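PDB 4DBF: 2-hydroxyhepta-2,4-diene-1,7-dioate isomerase from Corynebacterium glutamicum, which binds magnesium and probably acts as an oxaloacetate decarboxylase of the FAH family. Local coordinates for residues S169-D172 / L173-A176; R213-D217 / G218-L222; A264-D267 / G268-I271. One frame throughout, in Å; residues are numbered along the deposited sequence.

Interaction 1. Residues S169-D172 / L173-A176; sequences SSRD and LQFA
At the N-cap of helix 171-177, where strand 159-170 turns directly into the helix, S170 meets L173 and R171 meets Q174. With its first torsion at 171°, S170 swings OG away from its own N and into reach of the amide three residues on: OG accepts from L173 N at 3.2 Å. S170 OG also lies 3.3 Å from L173 CG, and it is hydrogen-bonded to T131 O as well. The first helical turns follow: Q174 N reaches S170 O at 3.0 Å, and A176 N reaches D172 O at 2.9 Å. R171 and Q174 run side by side in the same direction. Bent at chi2 (-62°), the arginine brings NH1 to Q174 OE1 at 3.0 Å, on a lone pair in the amide plane. The oxygen sits at the guanidinium edge, although the two flat groups are turned 50° against each other. NE and NH2 form salt bridges to E134 and E136, the latter a magnesium ligand. Gripped on three nitrogens, the guanidinium has its rotation fixed by two carboxylates and one amide. R171 is thus a second-shell residue of the magnesium site, with Q174 helping to set its orientation, and the arginine's charge would be expected to polarise the metal-binding carboxylate of E136.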
ATOM      1  N   SER A 169     -13.466   2.589  -9.356  1.00 18.90           N
ATOM      2  CA  SER A 169     -12.420   2.877 -10.323  1.00 20.83           C
ATOM      3  C   SER A 169     -12.895   4.022 -11.266  1.00 20.84           C
ATOM      4  O   SER A 169     -13.991   3.881 -11.865  1.00 21.27           O
ATOM      5  CB  SER A 169     -12.235   1.633 -11.240  1.00 21.50           C
ATOM      6  OG  SER A 169     -12.310   0.387 -10.473  1.00 26.62           O
ATOM      7  N   SER A 170     -12.097   5.085 -11.377  1.00 20.96           N
ATOM      8  CA  SER A 170     -12.327   6.128 -12.415  1.00 23.10           C
ATOM      9  C   SER A 170     -11.789   5.553 -13.728  1.00 22.17           C
ATOM     10  O   SER A 170     -10.565   5.433 -13.886  1.00 20.73           O
ATOM     11  CB  SER A 170     -11.545   7.397 -12.090  1.00 23.01           C
ATOM     12  OG  SER A 170     -11.592   8.327 -13.205  1.00 26.92           O
ATOM     13  N   ARG A 171     -12.662   5.166 -14.649  1.00 22.05           N
ATOM     14  CA  ARG A 171     -12.173   4.591 -15.927  1.00 22.97           C
ATOM     15  C   ARG A 171     -11.387   5.597 -16.747  1.00 23.62           C
ATOM     16  O   ARG A 171     -10.464   5.247 -17.471  1.00 21.96           O
ATOM     17  CB  ARG A 171     -13.336   4.104 -16.779  1.00 24.28           C
ATOM     18  CG  ARG A 171     -14.187   3.085 -16.095  1.00 24.19           C
ATOM     19  CD  ARG A 171     -13.428   1.763 -15.738  1.00 26.97           C
ATOM     20  NE  ARG A 171     -14.349   0.772 -15.241  1.00 28.32           N
ATOM     21  CZ  ARG A 171     -14.001  -0.285 -14.484  1.00 28.32           C
ATOM     22  NH1 ARG A 171     -12.751  -0.456 -14.109  1.00 25.55           N
ATOM     23  NH2 ARG A 171     -14.924  -1.097 -14.018  1.00 26.76           N
ATOM     24  N   ASP A 172     -11.775   6.863 -16.654  1.00 22.82           N
ATOM     25  CA  ASP A 172     -11.034   7.917 -17.351  1.00 24.03           C
ATOM     26  C   ASP A 172      -9.622   8.071 -16.844  1.00 24.28           C
ATOM     27  O   ASP A 172      -8.661   8.294 -17.644  1.00 22.35           O
ATOM     28  CB  ASP A 172     -11.772   9.282 -17.241  1.00 25.00           C
ATOM     29  CG  ASP A 172     -13.052   9.342 -18.097  1.00 28.45           C
ATOM     30  OD1 ASP A 172     -13.262   8.441 -18.938  1.00 28.42           O
ATOM     31  OD2 ASP A 172     -13.910  10.253 -17.843  1.00 30.12           O
ATOM     32  N   LEU A 173      -9.442   8.022 -15.503  1.00 22.59           N
ATOM     33  CA  LEU A 173      -8.067   8.127 -14.975  1.00 20.81           C
ATOM     34  C   LEU A 173      -7.256   6.872 -15.281  1.00 19.56           C
ATOM     35  O   LEU A 173      -6.016   7.017 -15.510  1.00 19.41           O
ATOM     36  CB  LEU A 173      -8.016   8.414 -13.467  1.00 20.34           C
ATOM     37  CG  LEU A 173      -8.603   9.777 -13.044  1.00 26.06           C
ATOM     38  CD1 LEU A 173      -8.667   9.830 -11.533  1.00 28.29           C
ATOM     39  CD2 LEU A 173      -7.786  10.963 -13.578  1.00 25.12           C
ATOM     40  N   GLN A 174      -7.900   5.702 -15.288  1.00 17.79           N
ATOM     41  CA  GLN A 174      -7.160   4.485 -15.615  1.00 20.67           C
ATOM     42  C   GLN A 174      -6.499   4.655 -17.021  1.00 23.62           C
ATOM     43  O   GLN A 174      -5.303   4.356 -17.222  1.00 23.27           O
ATOM     44  CB  GLN A 174      -8.053   3.295 -15.685  1.00 22.24           C
ATOM     45  CG  GLN A 174      -8.408   2.688 -14.384  1.00 21.28           C
ATOM     46  CD  GLN A 174      -9.258   1.430 -14.564  1.00 26.20           C
ATOM     47  OE1 GLN A 174     -10.449   1.434 -14.413  1.00 26.36           O
ATOM     48  NE2 GLN A 174      -8.611   0.334 -14.897  1.00 28.66           N
ATOM     49  N   PHE A 175      -7.317   5.093 -17.979  1.00 21.94           N
ATOM     50  CA  PHE A 175      -6.790   5.469 -19.282  1.00 23.73           C
ATOM     51  C   PHE A 175      -5.779   6.600 -19.283  1.00 22.59           C
ATOM     52  O   PHE A 175      -4.733   6.422 -19.878  1.00 24.00           O
ATOM     53  CB  PHE A 175      -7.932   5.771 -20.288  1.00 24.79           C
ATOM     54  CG  PHE A 175      -7.416   6.173 -21.622  1.00 25.85           C
ATOM     55  CD1 PHE A 175      -6.837   5.214 -22.470  1.00 31.51           C
ATOM     56  CD2 PHE A 175      -7.425   7.506 -22.004  1.00 31.30           C
ATOM     57  CE1 PHE A 175      -6.320   5.566 -23.709  1.00 30.02           C
ATOM     58  CE2 PHE A 175      -6.894   7.875 -23.253  1.00 32.70           C
ATOM     59  CZ  PHE A 175      -6.336   6.886 -24.079  1.00 29.78           C
ATOM     60  N   ALA A 176      -5.982   7.750 -18.634  1.00 22.90           N
ATOM     61  CA  ALA A 176      -4.947   8.817 -18.698  1.00 23.07           C
ATOM     62  C   ALA A 176      -3.604   8.479 -18.035  1.00 22.97           C
ATOM     63  O   ALA A 176      -2.566   8.963 -18.446  1.00 21.83           O
ATOM     64  CB  ALA A 176      -5.445  10.105 -18.013  1.00 23.27           C
TER

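Interaction 2. Residues R213-D217 / G218-L222; sequences RLTHD and GETQL
G218 follows D217 at the tip of a tight reversal, and both have positive phi, 56° at D217 and 64° at G218, the signature of a type I' turn running from H216 to E219. E219 closes that turn twice over: its N donates to H216 O at 3.0 Å, while its O accepts from H216 N at 2.7 Å. T220 comes next, in a non-hydrogen-bonded pair with T215, and here side chains take over the link. Each threonine has OG1 beside its own N and anti to its carbonyl carbon, and the two hydroxyls meet at 2.6 Å in a hydrogen bond whose donor could be either. The T220 methyl, CG2, lies alongside R213 CB at 3.8 Å on the same face. Q221 restores the backbone ladder, N to L214 O at 2.9 Å and O from L214 N at 3.0 Å. L222 then forms a non-hydrogen-bonded pair with R213, their CA atoms 4.5 Å apart; the R213 guanidinium goes on to a salt bridge with E274 on strand 270-275. Two strand segments at 153° to each other, closed by a two-residue loop between hydrogen-bonded partners, make the classic two-residue type I' beta hairpin.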
ATOM      1  N   ARG A 213     -26.537  -3.674  -7.606  1.00 29.80           N
ATOM      2  CA  ARG A 213     -27.693  -2.884  -7.971  1.00 30.41           C
ATOM      3  C   ARG A 213     -27.363  -1.416  -7.769  1.00 29.52           C
ATOM      4  O   ARG A 213     -26.986  -1.009  -6.636  1.00 30.11           O
ATOM      5  CB  ARG A 213     -28.885  -3.300  -7.107  1.00 31.05           C
ATOM      6  CG  ARG A 213     -29.316  -4.750  -7.419  1.00 33.78           C
ATOM      7  CD  ARG A 213     -30.370  -5.280  -6.474  1.00 36.96           C
ATOM      8  NE  ARG A 213     -30.774  -6.609  -6.925  1.00 39.13           N
ATOM      9  CZ  ARG A 213     -30.203  -7.750  -6.553  1.00 42.19           C
ATOM     10  NH1 ARG A 213     -29.177  -7.773  -5.681  1.00 41.02           N
ATOM     11  NH2 ARG A 213     -30.664  -8.879  -7.058  1.00 41.92           N
ATOM     12  N   LEU A 214     -27.493  -0.649  -8.856  1.00 28.37           N
ATOM     13  CA  LEU A 214     -27.266   0.772  -8.852  1.00 28.26           C
ATOM     14  C   LEU A 214     -28.598   1.502  -8.838  1.00 29.66           C
ATOM     15  O   LEU A 214     -29.432   1.303  -9.730  1.00 29.55           O
ATOM     16  CB  LEU A 214     -26.489   1.219 -10.094  1.00 29.67           C
ATOM     17  CG  LEU A 214     -26.084   2.692 -10.295  1.00 29.52           C
ATOM     18  CD1 LEU A 214     -25.127   3.241  -9.216  1.00 31.44           C
ATOM     19  CD2 LEU A 214     -25.451   2.906 -11.699  1.00 29.91           C
ATOM     20  N   THR A 215     -28.774   2.361  -7.840  1.00 30.10           N
ATOM     21  CA  THR A 215     -29.934   3.208  -7.820  1.00 31.70           C
ATOM     22  C   THR A 215     -29.506   4.558  -8.412  1.00 32.85           C
ATOM     23  O   THR A 215     -28.645   5.238  -7.857  1.00 31.04           O
ATOM     24  CB  THR A 215     -30.423   3.363  -6.359  1.00 31.58           C
ATOM     25  OG1 THR A 215     -30.741   2.062  -5.822  1.00 29.05           O
ATOM     26  CG2 THR A 215     -31.644   4.391  -6.229  1.00 33.59           C
ATOM     27  N   HIS A 216     -30.130   4.948  -9.526  1.00 34.39           N
ATOM     28  CA  HIS A 216     -29.848   6.228 -10.189  1.00 36.68           C
ATOM     29  C   HIS A 216     -31.208   6.857 -10.518  1.00 39.14           C
ATOM     30  O   HIS A 216     -32.097   6.180 -11.056  1.00 38.53           O
ATOM     31  CB  HIS A 216     -29.022   6.025 -11.486  1.00 37.02           C
ATOM     32  CG  HIS A 216     -28.679   7.295 -12.197  1.00 36.66           C
ATOM     33  ND1 HIS A 216     -29.078   7.557 -13.493  1.00 40.35           N
ATOM     34  CD2 HIS A 216     -27.995   8.391 -11.787  1.00 38.51           C
ATOM     35  CE1 HIS A 216     -28.643   8.756 -13.854  1.00 40.94           C
ATOM     36  NE2 HIS A 216     -27.982   9.286 -12.836  1.00 41.38           N
ATOM     37  N   ASP A 217     -31.364   8.121 -10.151  1.00 41.99           N
ATOM     38  CA  ASP A 217     -32.638   8.847 -10.374  1.00 45.26           C
ATOM     39  C   ASP A 217     -33.787   8.089  -9.737  1.00 45.50           C
ATOM     40  O   ASP A 217     -34.786   7.849 -10.387  1.00 46.36           O
ATOM     41  CB  ASP A 217     -32.893   8.963 -11.877  1.00 45.89           C
ATOM     42  CG  ASP A 217     -32.045  10.004 -12.519  1.00 47.90           C
ATOM     43  OD1 ASP A 217     -31.602  10.913 -11.795  1.00 49.44           O
ATOM     44  OD2 ASP A 217     -31.807   9.908 -13.746  1.00 53.73           O
ATOM     45  N   GLY A 218     -33.581   7.629  -8.507  1.00 46.53           N
ATOM     46  CA  GLY A 218     -34.564   6.844  -7.759  1.00 46.61           C
ATOM     47  C   GLY A 218     -34.950   5.470  -8.301  1.00 46.57           C
ATOM     48  O   GLY A 218     -35.741   4.768  -7.674  1.00 47.40           O
ATOM     49  N   GLU A 219     -34.424   5.094  -9.465  1.00 45.69           N
ATOM     50  CA  GLU A 219     -34.654   3.787 -10.053  1.00 45.05           C
ATOM     51  C   GLU A 219     -33.435   2.884  -9.804  1.00 43.52           C
ATOM     52  O   GLU A 219     -32.284   3.301  -9.961  1.00 42.50           O
ATOM     53  CB  GLU A 219     -34.933   3.916 -11.559  1.00 46.26           C
ATOM     54  CG  GLU A 219     -34.959   2.588 -12.311  1.00 51.27           C
ATOM     55  CD  GLU A 219     -35.827   2.611 -13.566  1.00 60.57           C
ATOM     56  OE1 GLU A 219     -36.417   3.685 -13.884  1.00 64.08           O
ATOM     57  OE2 GLU A 219     -35.933   1.540 -14.235  1.00 63.27           O
ATOM     58  N   THR A 220     -33.713   1.649  -9.425  1.00 42.33           N
ATOM     59  CA  THR A 220     -32.672   0.679  -9.084  1.00 40.87           C
ATOM     60  C   THR A 220     -32.618  -0.365 -10.161  1.00 40.76           C
ATOM     61  O   THR A 220     -33.664  -0.936 -10.499  1.00 41.30           O
ATOM     62  CB  THR A 220     -32.961   0.030  -7.726  1.00 40.02           C
ATOM     63  OG1 THR A 220     -32.974   1.059  -6.734  1.00 41.05           O
ATOM     64  CG2 THR A 220     -31.866  -0.998  -7.332  1.00 40.21           C
ATOM     65  N   GLN A 221     -31.418  -0.612 -10.706  1.00 39.01           N
ATOM     66  CA  GLN A 221     -31.189  -1.640 -11.753  1.00 38.01           C
ATOM     67  C   GLN A 221     -29.983  -2.580 -11.480  1.00 36.31           C
ATOM     68  O   GLN A 221     -29.007  -2.179 -10.886  1.00 35.02           O
ATOM     69  CB  GLN A 221     -30.902  -0.956 -13.075  1.00 38.74           C
ATOM     70  CG  GLN A 221     -32.106  -0.276 -13.745  1.00 42.85           C
ATOM     71  CD  GLN A 221     -31.764   0.166 -15.160  1.00 47.04           C
ATOM     72  OE1 GLN A 221     -31.685  -0.658 -16.085  1.00 52.20           O
ATOM     73  NE2 GLN A 221     -31.532   1.459 -15.335  1.00 48.16           N
ATOM     74  N   LEU A 222     -30.042  -3.800 -12.009  1.00 36.54           N
ATOM     75  CA  LEU A 222     -28.961  -4.784 -11.882  1.00 34.90           C
ATOM     76  C   LEU A 222     -27.921  -4.446 -12.906  1.00 34.51           C
ATOM     77  O   LEU A 222     -28.169  -4.521 -14.105  1.00 35.00           O
ATOM     78  CB  LEU A 222     -29.504  -6.215 -12.143  1.00 35.31           C
ATOM     79  CG  LEU A 222     -28.607  -7.469 -12.060  1.00 34.60           C
ATOM     80  CD1 LEU A 222     -27.910  -7.593 -10.679  1.00 33.92           C
ATOM     81  CD2 LEU A 222     -29.407  -8.763 -12.310  1.00 33.55           C
TER

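Interaction 3. Residues A264-D267 / G268-I271; sequences AMVD and GDYI
V266 and D269 are the two ends of a type II turn, which D269 N closes by donating to V266 O at 3.0 Å, nearly straight at 167°. The D269 side chain then reinforces the reversal. Its CG stands beside its own N, anti to the carbonyl carbon (chi1 -68°), which folds the carboxylate back over V266 and brings OD2 to V266 N at 2.9 Å. That N-H arrives from above the carboxylate plane. A water donates to D269 OD2 at 2.5 Å, an unusually short distance, and also to A264 O at 2.8 Å, so the carboxylate ties together two backbone sites, one directly and one through solvent. V266 crosses the acid obliquely: CG2, held between its own N and carbonyl carbon, lies 3.7 Å from D269 OD1. G268, at phi 97°, occupies the turn position that suits glycine. D267 takes the other course, its CG anti to N, and OD1 accepts from D287 N. Just before the turn, M265 has CG beside its backbone N and is extended at chi2, which carries SD to 3.8 Å from I271 CG2, the two chains crossing at about a right angle. M265 and I271 both pack on F135 of strand 133-143, with V168 and N166 of strand 159-170 also in contact; D269 rests against L214 of strand 209-216, and I271 lies in strand 270-275.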
ATOM      1  N   ALA A 264     -21.153   3.743 -14.921  1.00 30.51           N
ATOM      2  CA  ALA A 264     -20.712   4.913 -14.160  1.00 29.99           C
ATOM      3  C   ALA A 264     -21.704   5.352 -13.068  1.00 29.74           C
ATOM      4  O   ALA A 264     -22.926   5.203 -13.198  1.00 29.77           O
ATOM      5  CB  ALA A 264     -20.362   6.098 -15.088  1.00 29.94           C
ATOM      6  N   MET A 265     -21.155   5.892 -11.993  1.00 27.87           N
ATOM      7  CA  MET A 265     -21.927   6.301 -10.841  1.00 29.03           C
ATOM      8  C   MET A 265     -21.725   7.790 -10.739  1.00 29.16           C
ATOM      9  O   MET A 265     -20.610   8.276 -10.996  1.00 29.62           O
ATOM     10  CB  MET A 265     -21.307   5.655  -9.583  1.00 25.95           C
ATOM     11  CG  MET A 265     -21.429   4.187  -9.568  1.00 27.39           C
ATOM     12  SD  MET A 265     -20.890   3.619  -7.935  1.00 24.88           S
ATOM     13  CE  MET A 265     -19.238   4.077  -7.756  1.00 20.69           C
ATOM     14  N   VAL A 266     -22.766   8.507 -10.304  1.00 30.35           N
ATOM     15  CA  VAL A 266     -22.712   9.941 -10.099  1.00 30.03           C
ATOM     16  C   VAL A 266     -23.297  10.370  -8.755  1.00 29.68           C
ATOM     17  O   VAL A 266     -23.956   9.592  -8.045  1.00 28.16           O
ATOM     18  CB  VAL A 266     -23.453  10.746 -11.236  1.00 31.78           C
ATOM     19  CG1 VAL A 266     -22.812  10.469 -12.662  1.00 32.16           C
ATOM     20  CG2 VAL A 266     -24.998  10.464 -11.198  1.00 31.43           C
ATOM     21  N   ASP A 267     -23.072  11.635  -8.414  1.00 29.46           N
ATOM     22  CA  ASP A 267     -23.526  12.178  -7.135  1.00 31.05           C
ATOM     23  C   ASP A 267     -25.007  11.891  -6.980  1.00 30.32           C
ATOM     24  O   ASP A 267     -25.734  12.041  -7.928  1.00 29.73           O
ATOM     25  CB  ASP A 267     -23.223  13.663  -7.084  1.00 31.55           C
ATOM     26  CG  ASP A 267     -23.900  14.328  -5.942  1.00 36.10           C
ATOM     27  OD1 ASP A 267     -23.424  14.211  -4.799  1.00 37.43           O
ATOM     28  OD2 ASP A 267     -24.953  14.939  -6.200  1.00 41.27           O
ATOM     29  N   GLY A 268     -25.440  11.406  -5.810  1.00 31.05           N
ATOM     30  CA  GLY A 268     -26.847  10.963  -5.632  1.00 30.01           C
ATOM     31  C   GLY A 268     -27.180   9.481  -5.764  1.00 30.75           C
ATOM     32  O   GLY A 268     -28.193   9.030  -5.206  1.00 29.87           O
ATOM     33  N   ASP A 269     -26.388   8.724  -6.540  1.00 28.95           N
ATOM     34  CA  ASP A 269     -26.637   7.306  -6.744  1.00 28.88           C
ATOM     35  C   ASP A 269     -26.421   6.574  -5.438  1.00 28.82           C
ATOM     36  O   ASP A 269     -25.881   7.128  -4.445  1.00 26.66           O
ATOM     37  CB  ASP A 269     -25.677   6.691  -7.812  1.00 27.81           C
ATOM     38  CG  ASP A 269     -25.953   7.230  -9.209  1.00 33.16           C
ATOM     39  OD1 ASP A 269     -26.999   7.969  -9.350  1.00 35.94           O
ATOM     40  OD2 ASP A 269     -25.165   6.946 -10.150  1.00 29.99           O
ATOM     41  N   TYR A 270     -26.809   5.303  -5.466  1.00 28.85           N
ATOM     42  CA  TYR A 270     -26.521   4.426  -4.370  1.00 27.31           C
ATOM     43  C   TYR A 270     -26.120   3.123  -5.026  1.00 27.04           C
ATOM     44  O   TYR A 270     -26.738   2.714  -5.991  1.00 28.63           O
ATOM     45  CB  TYR A 270     -27.763   4.194  -3.499  1.00 27.83           C
ATOM     46  CG  TYR A 270     -27.486   3.396  -2.236  1.00 26.01           C
ATOM     47  CD1 TYR A 270     -27.033   4.026  -1.061  1.00 28.81           C
ATOM     48  CD2 TYR A 270     -27.663   2.025  -2.217  1.00 25.60           C
ATOM     49  CE1 TYR A 270     -26.761   3.261   0.117  1.00 27.84           C
ATOM     50  CE2 TYR A 270     -27.438   1.258  -1.026  1.00 30.55           C
ATOM     51  CZ  TYR A 270     -26.977   1.893   0.110  1.00 28.62           C
ATOM     52  OH  TYR A 270     -26.770   1.138   1.242  1.00 29.97           O
ATOM     53  N   ILE A 271     -25.100   2.466  -4.484  1.00 24.95           N
ATOM     54  CA  ILE A 271     -24.612   1.205  -5.034  1.00 24.57           C
ATOM     55  C   ILE A 271     -24.595   0.086  -3.974  1.00 24.46           C
ATOM     56  O   ILE A 271     -24.112   0.282  -2.876  1.00 24.35           O
ATOM     57  CB  ILE A 271     -23.176   1.395  -5.728  1.00 23.37           C
ATOM     58  CG1 ILE A 271     -22.654   0.079  -6.321  1.00 26.51           C
ATOM     59  CG2 ILE A 271     -22.082   1.930  -4.780  1.00 23.36           C
ATOM     60  CD1 ILE A 271     -23.454  -0.493  -7.493  1.00 25.78           C
TER
HETATM   61  O   HOH W   1     -25.309   6.655 -12.627  1.00 33.13           O

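Overall arrangement
From the N terminus the three contacts follow in series, none nesting within or crossing another. Interaction 1 comes first and turns strand 159-170 into helix 171-177 beside the magnesium site. Interaction 2 closes the hairpin of strands 209-216 and 219-227. Interaction 3 reverses the loop that leads into strand 270-275. The last two touch, their centres about 9 Å apart: strands 209-216 and 270-275 are neighbours in one sheet, and T215 N lies 2.8 Å from Y270 O in a probable hydrogen bond. Interaction 1 stands apart, its nearest atoms about 6 Å from interaction 3 and about 11 Å from interaction 2. M265, touching V168 and L214, bridges strands 159-170 and 209-216.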